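Local coordinates for dehydrogenase (Sinorhizobium meliloti, PDB 3UOE), which probably acts as an oxidoreductase of the malate/L-lactate dehydrogenase (LDH2/MDH2) family, at residues Ala151-Ala165 / Gly178-Pro192. Numbering follows the deposited sequence.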
ATOM      1  N   ALA A 151       0.194  -5.816  15.729  1.00  9.26           N
ATOM      2  CA  ALA A 151       0.088  -7.245  15.446  1.00 11.09           C
ATOM      3  C   ALA A 151       0.246  -8.077  16.713  1.00 12.90           C
ATOM      4  O   ALA A 151      -0.428  -9.092  16.880  1.00 13.67           O
ATOM      5  CB  ALA A 151       1.101  -7.676  14.378  1.00  9.24           C
ATOM      6  N   ARG A 152       1.122  -7.645  17.612  1.00 10.17           N
ATOM      7  CA  ARG A 152       1.325  -8.395  18.841  1.00 14.88           C
ATOM      8  C   ARG A 152       0.082  -8.333  19.728  1.00 17.04           C
ATOM      9  O   ARG A 152      -0.210  -9.274  20.466  1.00 13.80           O
ATOM     10  CB  ARG A 152       2.575  -7.923  19.591  1.00 14.92           C
ATOM     11  CG  ARG A 152       3.876  -8.424  18.966  1.00 19.84           C
ATOM     12  CD  ARG A 152       5.014  -8.398  19.964  1.00 26.97           C
ATOM     13  NE  ARG A 152       6.309  -8.232  19.314  1.00 36.61           N
ATOM     14  CZ  ARG A 152       7.477  -8.292  19.948  1.00 47.41           C
ATOM     15  NH1 ARG A 152       7.513  -8.536  21.256  1.00 47.79           N
ATOM     16  NH2 ARG A 152       8.612  -8.121  19.276  1.00 43.15           N
ATOM     17  N   ASP A 153      -0.648  -7.226  19.631  1.00 15.03           N
ATOM     18  CA  ASP A 153      -1.918  -7.068  20.324  1.00 17.57           C
ATOM     19  C   ASP A 153      -3.045  -7.761  19.576  1.00 15.32           C
ATOM     20  O   ASP A 153      -4.218  -7.577  19.898  1.00 16.92           O
ATOM     21  CB  ASP A 153      -2.251  -5.580  20.498  1.00 22.94           C
ATOM     22  CG  ASP A 153      -1.502  -4.944  21.667  1.00 29.96           C
ATOM     23  OD1 ASP A 153      -1.098  -5.678  22.597  1.00 28.61           O
ATOM     24  OD2 ASP A 153      -1.323  -3.706  21.661  1.00 33.07           O
ATOM     25  N   GLY A 154      -2.691  -8.551  18.567  1.00 13.13           N
ATOM     26  CA  GLY A 154      -3.683  -9.302  17.824  1.00 10.91           C
ATOM     27  C   GLY A 154      -4.498  -8.447  16.874  1.00 11.18           C
ATOM     28  O   GLY A 154      -5.576  -8.844  16.449  1.00  9.67           O
ATOM     29  N   LEU A 155      -3.981  -7.270  16.533  1.00 10.96           N
ATOM     30  CA  LEU A 155      -4.660  -6.391  15.583  1.00 11.59           C
ATOM     31  C   LEU A 155      -3.936  -6.296  14.242  1.00  9.05           C
ATOM     32  O   LEU A 155      -2.741  -6.550  14.148  1.00  9.21           O
ATOM     33  CB  LEU A 155      -4.823  -4.994  16.175  1.00  9.46           C
ATOM     34  CG  LEU A 155      -5.617  -4.921  17.477  1.00 12.41           C
ATOM     35  CD1 LEU A 155      -5.391  -3.571  18.165  1.00 13.35           C
ATOM     36  CD2 LEU A 155      -7.106  -5.200  17.234  1.00  7.90           C
ATOM     37  N   ILE A 156      -4.677  -5.934  13.205  1.00 10.37           N
ATOM     38  CA  ILE A 156      -4.078  -5.548  11.932  1.00  7.98           C
ATOM     39  C   ILE A 156      -3.752  -4.064  12.005  1.00  8.01           C
ATOM     40  O   ILE A 156      -4.624  -3.249  12.321  1.00  8.10           O
ATOM     41  CB  ILE A 156      -5.048  -5.769  10.758  1.00  8.33           C
ATOM     42  CG1 ILE A 156      -5.173  -7.261  10.437  1.00  7.84           C
ATOM     43  CG2 ILE A 156      -4.606  -4.959   9.543  1.00  7.52           C
ATOM     44  CD1 ILE A 156      -6.512  -7.639   9.749  1.00  7.97           C
ATOM     45  N   GLY A 157      -2.495  -3.721  11.735  1.00  6.94           N
ATOM     46  CA  GLY A 157      -2.046  -2.344  11.809  1.00  6.34           C
ATOM     47  C   GLY A 157      -1.440  -1.880  10.497  1.00  8.01           C
ATOM     48  O   GLY A 157      -0.546  -2.533   9.951  1.00  8.46           O
ATOM     49  N   ILE A 158      -1.938  -0.758   9.987  1.00  6.72           N
ATOM     50  CA  ILE A 158      -1.438  -0.171   8.755  1.00  6.12           C
ATOM     51  C   ILE A 158      -0.959   1.237   9.060  1.00  8.23           C
ATOM     52  O   ILE A 158      -1.703   2.047   9.630  1.00  9.56           O
ATOM     53  CB  ILE A 158      -2.534  -0.150   7.680  1.00  9.07           C
ATOM     54  CG1 ILE A 158      -3.034  -1.578   7.447  1.00  6.74           C
ATOM     55  CG2 ILE A 158      -2.033   0.501   6.378  1.00  7.57           C
ATOM     56  CD1 ILE A 158      -4.112  -1.686   6.413  1.00 12.63           C
ATOM     57  N   VAL A 159       0.296   1.518   8.713  1.00  6.73           N
ATOM     58  CA  VAL A 159       0.930   2.762   9.117  1.00  6.26           C
ATOM     59  C   VAL A 159       1.586   3.456   7.937  1.00  7.18           C
ATOM     60  O   VAL A 159       2.209   2.804   7.095  1.00  7.30           O
ATOM     61  CB  VAL A 159       1.983   2.520  10.196  1.00  7.92           C
ATOM     62  CG1 VAL A 159       2.203   3.792  11.007  1.00  9.02           C
ATOM     63  CG2 VAL A 159       1.557   1.376  11.096  1.00  7.02           C
HETATM   64  N   MSE A 160       1.428   4.776   7.880  1.00  6.04           N
HETATM   65  CA  MSE A 160       2.021   5.603   6.829  1.00  6.88           C
HETATM   66  C   MSE A 160       2.554   6.889   7.426  1.00  7.59           C
HETATM   67  O   MSE A 160       2.033   7.391   8.427  1.00  6.53           O
HETATM   68  CB  MSE A 160       0.988   5.976   5.766  1.00  7.68           C
HETATM   69  CG  MSE A 160       0.727   4.911   4.734  1.00  9.56           C
HETATM   70 SE   MSE A 160      -1.016   5.182   3.867  1.00 23.75          SE
HETATM   71  CE  MSE A 160      -0.896   7.080   3.455  1.00 19.06           C
ATOM     72  N   SER A 161       3.586   7.433   6.797  1.00  6.52           N
ATOM     73  CA  SER A 161       4.155   8.697   7.222  1.00  5.85           C
ATOM     74  C   SER A 161       4.768   9.325   5.987  1.00  8.06           C
ATOM     75  O   SER A 161       5.296   8.618   5.121  1.00  7.66           O
ATOM     76  CB  SER A 161       5.231   8.461   8.287  1.00  8.01           C
ATOM     77  OG  SER A 161       5.644   9.671   8.911  1.00  9.33           O
ATOM     78  N   THR A 162       4.680  10.646   5.893  1.00  6.27           N
ATOM     79  CA  THR A 162       5.301  11.377   4.799  1.00  6.40           C
ATOM     80  C   THR A 162       6.565  12.111   5.261  1.00  6.56           C
ATOM     81  O   THR A 162       6.986  11.982   6.419  1.00  6.24           O
ATOM     82  CB  THR A 162       4.318  12.364   4.157  1.00  6.72           C
ATOM     83  OG1 THR A 162       3.854  13.295   5.146  1.00  6.76           O
ATOM     84  CG2 THR A 162       3.137  11.612   3.536  1.00  4.98           C
ATOM     85  N   SER A 163       7.162  12.886   4.361  1.00  6.23           N
ATOM     86  CA  SER A 163       8.457  13.510   4.640  1.00  6.96           C
ATOM     87  C   SER A 163       8.725  14.721   3.758  1.00  6.04           C
ATOM     88  O   SER A 163       7.875  15.116   2.974  1.00  6.84           O
ATOM     89  CB  SER A 163       9.571  12.493   4.397  1.00  6.12           C
ATOM     90  OG  SER A 163       9.795  12.358   3.009  1.00  5.11           O
ATOM     91  N   GLU A 164       9.916  15.301   3.905  1.00  6.80           N
ATOM     92  CA  GLU A 164      10.428  16.289   2.971  1.00  6.58           C
ATOM     93  C   GLU A 164      10.423  15.685   1.572  1.00  7.69           C
ATOM     94  O   GLU A 164      10.632  14.479   1.406  1.00  7.42           O
ATOM     95  CB  GLU A 164      11.871  16.684   3.313  1.00  7.40           C
ATOM     96  CG  GLU A 164      12.049  17.666   4.470  1.00  8.55           C
ATOM     97  CD  GLU A 164      12.118  16.980   5.825  1.00 10.01           C
ATOM     98  OE1 GLU A 164      11.658  15.818   5.944  1.00  7.63           O
ATOM     99  OE2 GLU A 164      12.643  17.609   6.778  1.00 11.26           O
ATOM    100  N   ALA A 165      10.189  16.525   0.572  1.00  5.61           N
ATOM    101  CA  ALA A 165      10.277  16.107  -0.817  1.00  7.10           C
ATOM    102  C   ALA A 165      11.690  15.611  -1.113  1.00  7.88           C
ATOM    103  O   ALA A 165      12.636  16.395  -1.155  1.00  8.10           O
ATOM    104  CB  ALA A 165       9.912  17.275  -1.736  1.00  6.90           C
ATOM    105  N   GLY A 178       7.652  12.504  -0.904  1.00  5.87           N
ATOM    106  CA  GLY A 178       8.392  12.053   0.263  1.00  5.88           C
ATOM    107  C   GLY A 178       8.844  10.610   0.118  1.00  7.09           C
ATOM    108  O   GLY A 178       8.451   9.928  -0.839  1.00  6.34           O
ATOM    109  N   THR A 179       9.664  10.137   1.056  1.00  5.44           N
ATOM    110  CA  THR A 179      10.088   8.740   1.038  1.00  6.75           C
ATOM    111  C   THR A 179       8.923   7.799   1.353  1.00  6.13           C
ATOM    112  O   THR A 179       8.961   6.618   1.017  1.00  7.24           O
ATOM    113  CB  THR A 179      11.270   8.482   1.995  1.00  9.26           C
ATOM    114  OG1 THR A 179      10.942   8.962   3.301  1.00  8.20           O
ATOM    115  CG2 THR A 179      12.524   9.190   1.497  1.00  9.41           C
ATOM    116  N   ASN A 180       7.902   8.342   2.016  1.00  7.13           N
ATOM    117  CA  ASN A 180       6.574   7.714   2.157  1.00  6.50           C
ATOM    118  C   ASN A 180       6.526   6.209   2.365  1.00  8.23           C
ATOM    119  O   ASN A 180       6.055   5.468   1.497  1.00  8.18           O
ATOM    120  CB  ASN A 180       5.673   8.086   0.978  1.00  6.02           C
ATOM    121  CG  ASN A 180       5.502   9.579   0.840  1.00  6.42           C
ATOM    122  OD1 ASN A 180       6.038  10.349   1.647  1.00  5.85           O
ATOM    123  ND2 ASN A 180       4.757  10.005  -0.178  1.00  6.12           N
ATOM    124  N   PRO A 181       6.986   5.759   3.534  1.00  7.41           N
ATOM    125  CA  PRO A 181       6.901   4.347   3.892  1.00  7.03           C
ATOM    126  C   PRO A 181       5.466   3.964   4.250  1.00  9.81           C
ATOM    127  O   PRO A 181       4.677   4.796   4.735  1.00  6.00           O
ATOM    128  CB  PRO A 181       7.767   4.240   5.154  1.00  7.15           C
ATOM    129  CG  PRO A 181       8.145   5.637   5.544  1.00  7.69           C
ATOM    130  CD  PRO A 181       7.434   6.604   4.650  1.00  6.54           C
ATOM    131  N   VAL A 182       5.138   2.700   4.004  1.00  9.38           N
ATOM    132  CA  VAL A 182       3.950   2.102   4.575  1.00  7.75           C
ATOM    133  C   VAL A 182       4.348   0.815   5.287  1.00  8.63           C
ATOM    134  O   VAL A 182       5.158   0.044   4.784  1.00  9.37           O
ATOM    135  CB  VAL A 182       2.899   1.799   3.509  1.00  8.12           C
ATOM    136  CG1 VAL A 182       3.494   0.927   2.410  1.00  9.57           C
ATOM    137  CG2 VAL A 182       1.696   1.122   4.150  1.00  7.73           C
ATOM    138  N   ALA A 183       3.792   0.596   6.473  1.00  8.91           N
ATOM    139  CA  ALA A 183       4.023  -0.645   7.201  1.00  6.94           C
ATOM    140  C   ALA A 183       2.707  -1.386   7.459  1.00  7.64           C
ATOM    141  O   ALA A 183       1.675  -0.769   7.743  1.00  6.90           O
ATOM    142  CB  ALA A 183       4.757  -0.370   8.503  1.00  6.38           C
ATOM    143  N   ILE A 184       2.745  -2.709   7.353  1.00  7.32           N
ATOM    144  CA  ILE A 184       1.560  -3.525   7.594  1.00  7.14           C
ATOM    145  C   ILE A 184       1.851  -4.670   8.566  1.00  7.02           C
ATOM    146  O   ILE A 184       2.689  -5.529   8.301  1.00  6.61           O
ATOM    147  CB  ILE A 184       0.970  -4.078   6.280  1.00  6.55           C
ATOM    148  CG1 ILE A 184       0.628  -2.934   5.324  1.00  8.47           C
ATOM    149  CG2 ILE A 184      -0.273  -4.919   6.558  1.00  6.36           C
ATOM    150  CD1 ILE A 184       0.101  -3.394   3.968  1.00  8.09           C
ATOM    151  N   GLY A 185       1.161  -4.669   9.702  1.00  6.89           N
ATOM    152  CA  GLY A 185       1.306  -5.731  10.683  1.00  6.57           C
ATOM    153  C   GLY A 185       0.081  -6.628  10.711  1.00  7.55           C
ATOM    154  O   GLY A 185      -1.054  -6.153  10.787  1.00  6.93           O
ATOM    155  N   ILE A 186       0.304  -7.934  10.650  1.00  6.73           N
ATOM    156  CA  ILE A 186      -0.807  -8.874  10.646  1.00  8.03           C
ATOM    157  C   ILE A 186      -0.544 -10.009  11.623  1.00 11.44           C
ATOM    158  O   ILE A 186       0.493 -10.671  11.551  1.00 12.81           O
ATOM    159  CB  ILE A 186      -1.091  -9.417   9.225  1.00  7.66           C
ATOM    160  CG1 ILE A 186      -1.357  -8.248   8.258  1.00  8.80           C
ATOM    161  CG2 ILE A 186      -2.267 -10.361   9.252  1.00  7.88           C
ATOM    162  CD1 ILE A 186      -1.681  -8.654   6.834  1.00  6.92           C
ATOM    163  N   PRO A 187      -1.473 -10.222  12.571  1.00 13.32           N
ATOM    164  CA  PRO A 187      -1.271 -11.316  13.525  1.00 12.51           C
ATOM    165  C   PRO A 187      -1.111 -12.647  12.796  1.00 13.49           C
ATOM    166  O   PRO A 187      -1.862 -12.969  11.871  1.00 10.01           O
ATOM    167  CB  PRO A 187      -2.561 -11.306  14.355  1.00 11.34           C
ATOM    168  CG  PRO A 187      -3.078  -9.910  14.242  1.00 12.78           C
ATOM    169  CD  PRO A 187      -2.664  -9.411  12.884  1.00  9.00           C
ATOM    170  N   ALA A 188      -0.102 -13.396  13.202  1.00 15.15           N
ATOM    171  CA  ALA A 188       0.092 -14.755  12.733  1.00 21.14           C
ATOM    172  C   ALA A 188       0.143 -15.553  14.016  1.00 24.92           C
ATOM    173  O   ALA A 188      -0.139 -15.003  15.074  1.00 36.36           O
ATOM    174  CB  ALA A 188       1.383 -14.870  11.964  1.00 23.02           C
ATOM    175  N   ALA A 189       0.481 -16.832  13.960  1.00 26.31           N
ATOM    176  CA  ALA A 189       0.522 -17.604  15.203  1.00 30.47           C
ATOM    177  C   ALA A 189       1.551 -16.982  16.136  1.00 29.94           C
ATOM    178  O   ALA A 189       1.270 -16.014  16.841  1.00 32.93           O
ATOM    179  CB  ALA A 189       0.855 -19.061  14.932  1.00 30.94           C
ATOM    180  N   GLY A 190       2.752 -17.533  16.129  1.00 31.06           N
ATOM    181  CA  GLY A 190       3.827 -16.957  16.907  1.00 32.10           C
ATOM    182  C   GLY A 190       4.174 -15.604  16.328  1.00 32.81           C
ATOM    183  O   GLY A 190       3.472 -14.616  16.558  1.00 34.68           O
ATOM    184  N   HIS A 191       5.248 -15.569  15.551  1.00 25.60           N
ATOM    185  CA  HIS A 191       5.762 -14.324  15.007  1.00 27.33           C
ATOM    186  C   HIS A 191       4.830 -13.709  13.970  1.00 23.34           C
ATOM    187  O   HIS A 191       4.388 -14.386  13.036  1.00 24.51           O
ATOM    188  CB  HIS A 191       7.151 -14.556  14.416  1.00 30.74           C
ATOM    189  CG  HIS A 191       8.104 -15.187  15.378  1.00 32.59           C
ATOM    190  ND1 HIS A 191       8.814 -14.458  16.308  1.00 39.27           N
ATOM    191  CD2 HIS A 191       8.446 -16.483  15.576  1.00 34.36           C
ATOM    192  CE1 HIS A 191       9.562 -15.275  17.028  1.00 39.07           C
ATOM    193  NE2 HIS A 191       9.355 -16.510  16.605  1.00 45.50           N
ATOM    194  N   PRO A 192       4.542 -12.411  14.127  1.00 17.01           N
ATOM    195  CA  PRO A 192       3.600 -11.719  13.245  1.00 13.92           C
ATOM    196  C   PRO A 192       4.187 -11.413  11.871  1.00 10.82           C
ATOM    197  O   PRO A 192       5.391 -11.202  11.732  1.00 10.03           O
ATOM    198  CB  PRO A 192       3.309 -10.400  13.984  1.00 11.37           C
ATOM    199  CG  PRO A 192       4.152 -10.405  15.227  1.00 15.12           C
ATOM    200  CD  PRO A 192       5.148 -11.507  15.120  1.00 17.16           C
TER
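Thr162 lies over one face of the Asn180 side-chain amide, its CG2 4.1 Å from Asn180 CG and its CB close to OD1; at the amide's edge ND2 donates to Gly253 O and Glu257 OE1. At the other end of the contact Pro187 stands with its CG corner on one face of the Gly154-Leu155 peptide, CG 3.3 Å almost straight above Gly154 C, while CD abuts Leu155 O. Ile156 CG1 reaches the same CD, its chain crossing the ring at about a right angle. Pro192 meets the helix end with its CB, 3.5 Å from Ala151 CB. The Ala151 methyl also lies against the Gly185 backbone, 3.9 Å from its C. Helix 144-152 ends in a Schellman motif, Gly154 N bonding Ala151 O at 2.9 Å with Gly154, at positive phi, as its C' residue.

From there strands 156-161 and 182-186 run antiparallel, their axes at 169°. Gly157 with Gly185 and Val159 with Ala183 are hydrogen-bonded pairs; the straightest of their four bonds joins Gly185 N to Gly157 O (2.7 Å, 171°). Ile158 with Ile184 and Met160 with Val182 are non-hydrogen-bonded pairs, where Val182 CG2 lies 4.0 Å from Met160 CG.

Beyond the strands, Ser163 chi1 of 77° puts OG between its own N and carbonyl carbon, where it accepts Thr179 N at 3.0 Å and donates to Glu164 O.

The pair is an antiparallel ladder inside the mixed sheet, between strands 285-291 and 193-197. The Ile158-Met160 face meets helix 246-264 through Met160 and the second subunit through Ile184, which packs on its Ala255; on the reverse face Val159 touches Met113 of helix 109-127.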